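Local coordinates for beta-lactamase inhibitory protein BLIP-I (Streptomyces exfoliatus, PDB 3GMV) that inhibits beta-lactamases, the enzymes that destroy penicillin-type antibiotics, probably by binding them as a protein partner, at residues F13-F17 and D18-E22; P113-P116 and A117-G120; F140-D144 and G145-Y149. All blocks are in the same frame, centred on the assembly; numbering follows the deposited sequence.

Contact 1 (F13-F17 and D18-E22)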
loop_
_atom_site.group_PDB
_atom_site.type_symbol
_atom_site.label_atom_id
_atom_site.label_comp_id
_atom_site.label_asym_id
_atom_site.label_seq_id
_atom_site.Cartn_x
_atom_site.Cartn_y
_atom_site.Cartn_z
ATOM N N PHE A 13 4.441 3.927 -11.816
ATOM C CA PHE A 13 5.894 3.961 -11.620
ATOM C C PHE A 13 6.602 4.576 -12.824
ATOM O O PHE A 13 6.213 4.351 -13.998
ATOM C CB PHE A 13 6.425 2.560 -11.309
ATOM C CG PHE A 13 5.839 2.009 -10.028
ATOM C CD1 PHE A 13 6.211 2.543 -8.789
ATOM C CD2 PHE A 13 4.859 1.031 -10.079
ATOM C CE1 PHE A 13 5.629 2.078 -7.618
ATOM C CE2 PHE A 13 4.272 0.564 -8.899
ATOM C CZ PHE A 13 4.660 1.086 -7.683
ATOM N N GLY A 14 7.629 5.367 -12.522
ATOM C CA GLY A 14 8.389 6.076 -13.551
ATOM C C GLY A 14 7.919 7.508 -13.772
ATOM O O GLY A 14 8.667 8.333 -14.343
ATOM N N MET A 15 6.675 7.821 -13.381
ATOM C CA MET A 15 6.201 9.198 -13.560
ATOM C C MET A 15 7.076 10.211 -12.840
ATOM O O MET A 15 7.672 9.928 -11.787
ATOM C CB MET A 15 4.755 9.402 -13.106
ATOM C CG MET A 15 3.732 8.741 -13.984
ATOM S SD MET A 15 2.092 9.135 -13.405
ATOM C CE MET A 15 1.072 8.618 -14.827
ATOM N N THR A 16 7.125 11.414 -13.381
ATOM C CA THR A 16 7.895 12.463 -12.709
ATOM C C THR A 16 7.171 13.002 -11.464
ATOM O O THR A 16 5.959 12.819 -11.282
ATOM C CB THR A 16 8.166 13.668 -13.624
ATOM O OG1 THR A 16 6.940 14.348 -13.914
ATOM C CG2 THR A 16 8.842 13.240 -14.941
ATOM N N PHE A 17 7.935 13.682 -10.611
ATOM C CA PHE A 17 7.361 14.401 -9.491
ATOM C C PHE A 17 6.206 15.306 -9.945
ATOM O O PHE A 17 5.142 15.323 -9.325
ATOM C CB PHE A 17 8.470 15.250 -8.815
ATOM C CG PHE A 17 7.991 16.026 -7.607
ATOM C CD1 PHE A 17 7.332 17.246 -7.768
ATOM C CD2 PHE A 17 8.241 15.556 -6.317
ATOM C CE1 PHE A 17 6.878 17.965 -6.684
ATOM C CE2 PHE A 17 7.817 16.300 -5.199
ATOM C CZ PHE A 17 7.151 17.500 -5.381
ATOM N N ASP A 18 6.421 16.086 -10.999
ATOM C CA ASP A 18 5.390 17.028 -11.431
ATOM C C ASP A 18 4.144 16.284 -11.904
ATOM O O ASP A 18 3.011 16.716 -11.636
ATOM C CB ASP A 18 5.908 17.953 -12.538
ATOM C CG ASP A 18 6.868 19.011 -11.998
ATOM O OD1 ASP A 18 6.807 19.264 -10.771
ATOM O OD2 ASP A 18 7.678 19.537 -12.803
ATOM N N GLU A 19 4.349 15.158 -12.603
ATOM C CA GLU A 19 3.210 14.386 -13.098
ATOM C C GLU A 19 2.378 13.858 -11.932
ATOM O O GLU A 19 1.143 13.895 -11.943
ATOM C CB GLU A 19 3.676 13.222 -13.999
ATOM C CG GLU A 19 3.933 13.755 -15.416
ATOM C CD GLU A 19 4.671 12.769 -16.303
ATOM O OE1 GLU A 19 5.298 11.823 -15.795
ATOM O OE2 GLU A 19 4.583 12.934 -17.531
ATOM N N VAL A 20 3.060 13.321 -10.935
ATOM C CA VAL A 20 2.368 12.795 -9.783
ATOM C C VAL A 20 1.662 13.890 -8.980
ATOM O O VAL A 20 0.523 13.711 -8.554
ATOM C CB VAL A 20 3.365 12.015 -8.874
ATOM C CG1 VAL A 20 2.644 11.595 -7.598
ATOM C CG2 VAL A 20 3.882 10.780 -9.634
ATOM N N TRP A 21 2.351 15.016 -8.759
ATOM C CA TRP A 21 1.763 16.173 -8.065
ATOM C C TRP A 21 0.467 16.627 -8.776
ATOM O O TRP A 21 -0.548 16.897 -8.110
ATOM C CB TRP A 21 2.798 17.308 -8.033
ATOM C CG TRP A 21 2.410 18.545 -7.239
ATOM C CD1 TRP A 21 1.950 19.710 -7.741
ATOM C CD2 TRP A 21 2.540 18.727 -5.830
ATOM N NE1 TRP A 21 1.759 20.622 -6.730
ATOM C CE2 TRP A 21 2.115 20.035 -5.542
ATOM C CE3 TRP A 21 2.973 17.901 -4.779
ATOM C CZ2 TRP A 21 2.089 20.544 -4.243
ATOM C CZ3 TRP A 21 2.956 18.389 -3.512
ATOM C CH2 TRP A 21 2.501 19.712 -3.237
ATOM N N GLU A 22 0.494 16.680 -10.106
ATOM C CA GLU A 22 -0.664 17.115 -10.879
ATOM C C GLU A 22 -1.822 16.123 -10.694
ATOM O O GLU A 22 -2.960 16.516 -10.397
ATOM C CB GLU A 22 -0.301 17.291 -12.365
ATOM C CG GLU A 22 -1.545 17.462 -13.284
ATOM C CD GLU A 22 -2.202 18.824 -13.174
ATOM O OE1 GLU A 22 -1.558 19.770 -12.692
ATOM O OE2 GLU A 22 -3.372 18.974 -13.600
#
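Thr-16 and Glu-19 bind each other twice, in opposite directions. Thr-16 OG1 accepts from Glu-19 N at 3.0 Å, and Glu-19 OE1 accepts from Thr-16 N at 3.1 Å, on its anti side and 26° out of the carboxylate plane. The hydroxyl reaches the amide because OG1 stands between backbone N and carbonyl carbon (chi1 67°), and the extended Glu-19 chain passes beside it, which brings OE1 back to the Thr-16 amide. On the inner side of the helix the packing is close: CG2 of the buried Val-20 lies 3.8 Å from Met-15 CB, and Ile-11, Ile-40, Phe-55 and Phe-57 also touch the valine. Backbone bonds from Val-20 N to Thr-16 O and from Trp-21 N to Phe-17 O start the helical ladder. The other flank is looser. The rings of Phe-17 and Trp-21 are nearly parallel, 12° apart, but offset until little of one lies over the other, with Phe-17 CZ 4.2 Å from Trp-21 CE3; Ile-40 and Thr-32 touch both. On the solvent side the exposed Asp-18 brings OD1 in the plane of the Phe-17 ring, 3.7 Å from the edge atom CD1. With Thr-16 as N-cap, the reciprocal bonds make a capping box at the start of helix 17-24.

Contact 2 (P113-P116 and A117-G120). With TAM (tris(hydroxyethyl)aminomethane), chain B.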
loop_
_atom_site.group_PDB
_atom_site.type_symbol
_atom_site.label_atom_id
_atom_site.label_comp_id
_atom_site.label_asym_id
_atom_site.label_seq_id
_atom_site.Cartn_x
_atom_site.Cartn_y
_atom_site.Cartn_z
ATOM N N PRO A 113 12.242 -1.026 -5.838
ATOM C CA PRO A 113 13.373 -0.413 -5.150
ATOM C C PRO A 113 14.581 -0.236 -6.052
ATOM O O PRO A 113 15.451 0.564 -5.752
ATOM C CB PRO A 113 13.688 -1.389 -4.018
ATOM C CG PRO A 113 12.483 -2.260 -3.894
ATOM C CD PRO A 113 11.887 -2.334 -5.259
ATOM N N ASN A 114 14.599 -0.932 -7.177
ATOM C CA ASN A 114 15.737 -0.847 -8.080
ATOM C C ASN A 114 15.400 -0.071 -9.345
ATOM O O ASN A 114 16.126 -0.138 -10.341
ATOM C CB ASN A 114 16.226 -2.273 -8.385
ATOM C CG ASN A 114 16.659 -2.988 -7.117
ATOM O OD1 ASN A 114 17.337 -2.400 -6.274
ATOM N ND2 ASN A 114 16.229 -4.243 -6.948
ATOM N N TRP A 115 14.284 0.660 -9.305
ATOM C CA TRP A 115 13.792 1.422 -10.471
ATOM C C TRP A 115 14.922 2.199 -11.127
ATOM O O TRP A 115 15.661 2.878 -10.423
ATOM C CB TRP A 115 12.686 2.424 -10.051
ATOM C CG TRP A 115 12.110 3.087 -11.275
ATOM C CD1 TRP A 115 12.501 4.291 -11.829
ATOM C CD2 TRP A 115 11.092 2.565 -12.132
ATOM N NE1 TRP A 115 11.781 4.536 -12.974
ATOM C CE2 TRP A 115 10.915 3.492 -13.189
ATOM C CE3 TRP A 115 10.305 1.403 -12.113
ATOM C CZ2 TRP A 115 9.985 3.295 -14.211
ATOM C CZ3 TRP A 115 9.386 1.212 -13.131
ATOM C CH2 TRP A 115 9.243 2.137 -14.175
ATOM N N PRO A 116 15.020 2.153 -12.475
ATOM C CA PRO A 116 14.101 1.595 -13.467
ATOM C C PRO A 116 14.125 0.076 -13.693
ATOM O O PRO A 116 13.308 -0.433 -14.448
ATOM C CB PRO A 116 14.519 2.326 -14.756
ATOM C CG PRO A 116 15.956 2.577 -14.554
ATOM C CD PRO A 116 16.148 2.855 -13.117
ATOM N N ALA A 117 15.055 -0.634 -13.063
ATOM C CA ALA A 117 15.028 -2.093 -13.029
ATOM C C ALA A 117 13.795 -2.554 -12.246
ATOM O O ALA A 117 13.345 -1.892 -11.296
ATOM C CB ALA A 117 16.319 -2.620 -12.400
ATOM N N LYS A 118 13.222 -3.676 -12.656
ATOM C CA LYS A 118 11.939 -4.087 -12.110
ATOM C C LYS A 118 12.082 -5.282 -11.165
ATOM O O LYS A 118 11.096 -5.879 -10.726
ATOM C CB LYS A 118 10.951 -4.377 -13.231
ATOM C CG LYS A 118 10.314 -3.112 -13.835
ATOM C CD LYS A 118 9.072 -3.468 -14.633
ATOM C CE LYS A 118 8.131 -2.271 -14.780
ATOM N NZ LYS A 118 8.498 -1.401 -15.935
ATOM N N THR A 119 13.325 -5.601 -10.843
ATOM C CA THR A 119 13.660 -6.693 -9.930
ATOM C C THR A 119 13.325 -6.332 -8.487
ATOM O O THR A 119 13.467 -5.172 -8.091
ATOM C CB THR A 119 15.166 -6.930 -10.003
ATOM O OG1 THR A 119 15.821 -5.656 -9.942
ATOM C CG2 THR A 119 15.512 -7.563 -11.327
ATOM N N GLY A 120 12.909 -7.306 -7.684
ATOM C CA GLY A 120 12.629 -7.021 -6.276
ATOM C C GLY A 120 11.346 -6.217 -6.080
ATOM O O GLY A 120 11.198 -5.491 -5.098
HETATM C C TAM B . 15.867 3.868 -3.713
HETATM C C1 TAM B . 15.577 3.257 -2.358
HETATM C C2 TAM B . 17.069 3.190 -4.367
HETATM C C3 TAM B . 16.127 5.351 -3.552
HETATM C C4 TAM B . 15.078 1.829 -2.510
HETATM C C5 TAM B . 17.121 1.696 -4.056
HETATM C C6 TAM B . 16.117 6.065 -4.900
HETATM N N TAM B . 14.695 3.694 -4.559
HETATM O O4 TAM B . 14.768 1.318 -1.201
HETATM O O5 TAM B . 18.328 1.378 -3.333
HETATM O O6 TAM B . 16.018 5.115 -5.966
HETATM O O HOH W 1 12.822 -2.580 -8.723
#
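Asn-114 reaches across the turn to Thr-119 with its side-chain amide. ND2 donates to Thr-119 O at 3.1 Å, coming from above the carbonyl plane, 60° out of it, and it also makes a weak bond of 3.3 Å to Thr-119 OG1. The two side chains meet crosswise; chi1 of -60° sets the Asn-114 CG beside its own backbone N, which turns the amide toward the returning chain. A second weak bond, from Ala-117 N to Asn-114 O, spans the tighter bend.

One water sits inside the turn and ties its two sides together. It accepts from Asn-114 N and donates to the carbonyls of Ala-117 and Thr-119, the last at 2.7 Å, so Thr-119 O is held by both the amide and the water. The whole is the loop between strands 105-111 and 122-128 of the antiparallel sheet, bent by a cis peptide bond before Pro-116 and reversed so that its two halves run back nearly antiparallel.

Ring and van der Waals contacts line its flanks. Pro-116 CB lies 3.9 Å above one face of its neighbour Trp-115, offset toward the rim, while the Trp-115 indole NE1 bonds to Glu-62. Lys-118 follows the same indole outward, and a bend at chi4 (85°) brings NZ to 3.9 Å from Trp-115 CZ3. At the mouth of the loop, Pro-113 CD packs 3.2 Å from Gly-120 O. Pro-113 CB meets C4 of the bound tris(hydroxyethyl)aminomethane at 3.8 Å, in a pocket completed by Thr-58 and Trp-64.

Contact 3 (F140-D144 and G145-Y149)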
loop_
_atom_site.group_PDB
_atom_site.type_symbol
_atom_site.label_atom_id
_atom_site.label_comp_id
_atom_site.label_asym_id
_atom_site.label_seq_id
_atom_site.Cartn_x
_atom_site.Cartn_y
_atom_site.Cartn_z
ATOM N N PHE A 140 1.010 -8.766 4.984
ATOM C CA PHE A 140 1.817 -9.706 4.234
ATOM C C PHE A 140 2.518 -8.921 3.155
ATOM O O PHE A 140 1.867 -8.188 2.414
ATOM C CB PHE A 140 0.914 -10.756 3.561
ATOM C CG PHE A 140 0.169 -11.621 4.532
ATOM C CD1 PHE A 140 0.843 -12.584 5.280
ATOM C CD2 PHE A 140 -1.213 -11.515 4.662
ATOM C CE1 PHE A 140 0.124 -13.388 6.189
ATOM C CE2 PHE A 140 -1.927 -12.339 5.536
ATOM C CZ PHE A 140 -1.257 -13.256 6.309
ATOM N N HIS A 141 3.836 -9.060 3.041
ATOM C CA HIS A 141 4.536 -8.379 1.949
ATOM C C HIS A 141 5.119 -9.425 0.994
ATOM O O HIS A 141 5.703 -10.420 1.441
ATOM C CB HIS A 141 5.657 -7.451 2.494
ATOM C CG HIS A 141 5.159 -6.394 3.438
ATOM N ND1 HIS A 141 6.009 -5.547 4.104
ATOM C CD2 HIS A 141 3.911 -6.079 3.857
ATOM C CE1 HIS A 141 5.312 -4.738 4.878
ATOM N NE2 HIS A 141 4.035 -5.047 4.762
ATOM N N LEU A 142 4.992 -9.193 -0.312
ATOM C CA LEU A 142 5.546 -10.101 -1.314
ATOM C C LEU A 142 6.706 -9.405 -2.005
ATOM O O LEU A 142 6.648 -8.191 -2.218
ATOM C CB LEU A 142 4.460 -10.446 -2.344
ATOM C CG LEU A 142 3.256 -11.228 -1.852
ATOM C CD1 LEU A 142 2.192 -11.280 -2.990
ATOM C CD2 LEU A 142 3.688 -12.638 -1.446
ATOM N N THR A 143 7.784 -10.138 -2.294
ATOM C CA THR A 143 8.879 -9.587 -3.083
ATOM C C THR A 143 9.072 -10.578 -4.254
ATOM O O THR A 143 9.343 -11.764 -4.010
ATOM C CB THR A 143 10.181 -9.455 -2.234
ATOM O OG1 THR A 143 9.942 -8.648 -1.064
ATOM C CG2 THR A 143 11.317 -8.817 -3.051
ATOM N N ASP A 144 8.936 -10.094 -5.494
ATOM C CA ASP A 144 8.874 -10.967 -6.677
ATOM C C ASP A 144 8.042 -12.229 -6.427
ATOM O O ASP A 144 8.466 -13.358 -6.699
ATOM C CB ASP A 144 10.279 -11.301 -7.147
ATOM C CG ASP A 144 11.016 -10.066 -7.650
ATOM O OD1 ASP A 144 10.362 -9.178 -8.238
ATOM O OD2 ASP A 144 12.227 -9.967 -7.427
ATOM N N GLY A 145 6.875 -12.014 -5.838
ATOM C CA GLY A 145 5.882 -13.067 -5.694
ATOM C C GLY A 145 6.181 -14.106 -4.641
ATOM O O GLY A 145 5.589 -15.193 -4.671
ATOM N N VAL A 146 7.072 -13.768 -3.703
ATOM C CA VAL A 146 7.396 -14.649 -2.560
ATOM C C VAL A 146 7.183 -13.919 -1.227
ATOM O O VAL A 146 7.489 -12.725 -1.101
ATOM C CB VAL A 146 8.837 -15.159 -2.646
ATOM C CG1 VAL A 146 9.234 -15.999 -1.387
ATOM C CG2 VAL A 146 9.043 -15.943 -3.976
ATOM N N LEU A 147 6.624 -14.622 -0.240
ATOM C CA LEU A 147 6.362 -13.940 1.039
ATOM C C LEU A 147 7.650 -13.559 1.795
ATOM O O LEU A 147 8.446 -14.428 2.171
ATOM C CB LEU A 147 5.408 -14.776 1.921
ATOM C CG LEU A 147 4.903 -14.065 3.190
ATOM C CD1 LEU A 147 3.927 -12.924 2.836
ATOM C CD2 LEU A 147 4.150 -15.069 4.067
ATOM N N THR A 148 7.878 -12.259 1.985
ATOM C CA THR A 148 9.081 -11.776 2.670
ATOM C C THR A 148 8.768 -11.066 3.989
ATOM O O THR A 148 9.685 -10.701 4.724
ATOM C CB THR A 148 9.913 -10.846 1.739
ATOM O OG1 THR A 148 9.042 -9.835 1.218
ATOM C CG2 THR A 148 10.477 -11.646 0.555
ATOM N N TYR A 149 7.481 -10.853 4.292
ATOM C CA TYR A 149 7.113 -10.282 5.610
ATOM C C TYR A 149 5.721 -10.728 6.001
ATOM O O TYR A 149 4.827 -10.693 5.183
ATOM C CB TYR A 149 7.115 -8.748 5.566
ATOM C CG TYR A 149 6.831 -8.115 6.927
ATOM C CD1 TYR A 149 7.759 -8.194 7.957
ATOM C CD2 TYR A 149 5.640 -7.463 7.176
ATOM C CE1 TYR A 149 7.532 -7.608 9.199
ATOM C CE2 TYR A 149 5.380 -6.874 8.468
ATOM C CZ TYR A 149 6.336 -6.972 9.452
ATOM O OH TYR A 149 6.119 -6.406 10.686
#
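The carbonyl oxygen of His-141 draws two successive amides: Thr-148 N bonds to it at 2.9 Å, and Tyr-149 N adds a weak bond of 3.4 Å. His-141 N in turn donates to Tyr-149 O at 2.9 Å. Two residues of the second strand, Thr-148 and Tyr-149, thus stand opposite one of the first, His-141: a classic beta bulge, set in the hairpin of strands 137-143 and 146-153, the latter at one edge of the sheet. A type I' turn from Thr-143 to Val-146 closes the hairpin, with Asp-144 and Gly-145 both at positive phi; Thr-143 and Val-146 exchange backbone bonds. The bulge also brings Thr-148 OG1 to 2.7 Å from Thr-143 OG1, a hydrogen bond in which either hydroxyl may donate. On the same face as Thr-143, His-141 and Tyr-149 extend together: Tyr-149 CD2 sits over the centre of the imidazole, 3.5 Å above its plane, the ring planes 40° apart. On the other face, Leu-147 CD1 touches Phe-140 CB at 3.8 Å and Leu-142 CD2 at 4.3 Å. A chi1 of -171° in Leu-147 carries its branch back toward the first strand. Leu-96 of helix 93-99 covers Phe-140 and Leu-142.

How the contacts relate
Along the chain the three contacts come in series, none nested in or crossing another. Contact 1 is met first, where the loop after helix 5-10 passes into helix 17-24. Contact 2 closes the connection between the neighbouring strands 105-111 and 122-128, and contact 3 closes the last hairpin, at the sheet's edge. Contacts 1 and 2 touch through Trp-115, whose CZ2 packs 3.3 Å from Gly-14 CA, joining the N-terminal loop to the strand connection. Contacts 2 and 3 meet where Asp-144 OD2 probably accepts from Gly-120 N at 2.8 Å, linking adjacent turns. Contacts 1 and 3 stay apart, about 11 Å between nearest atoms, with contact 2 bridging them.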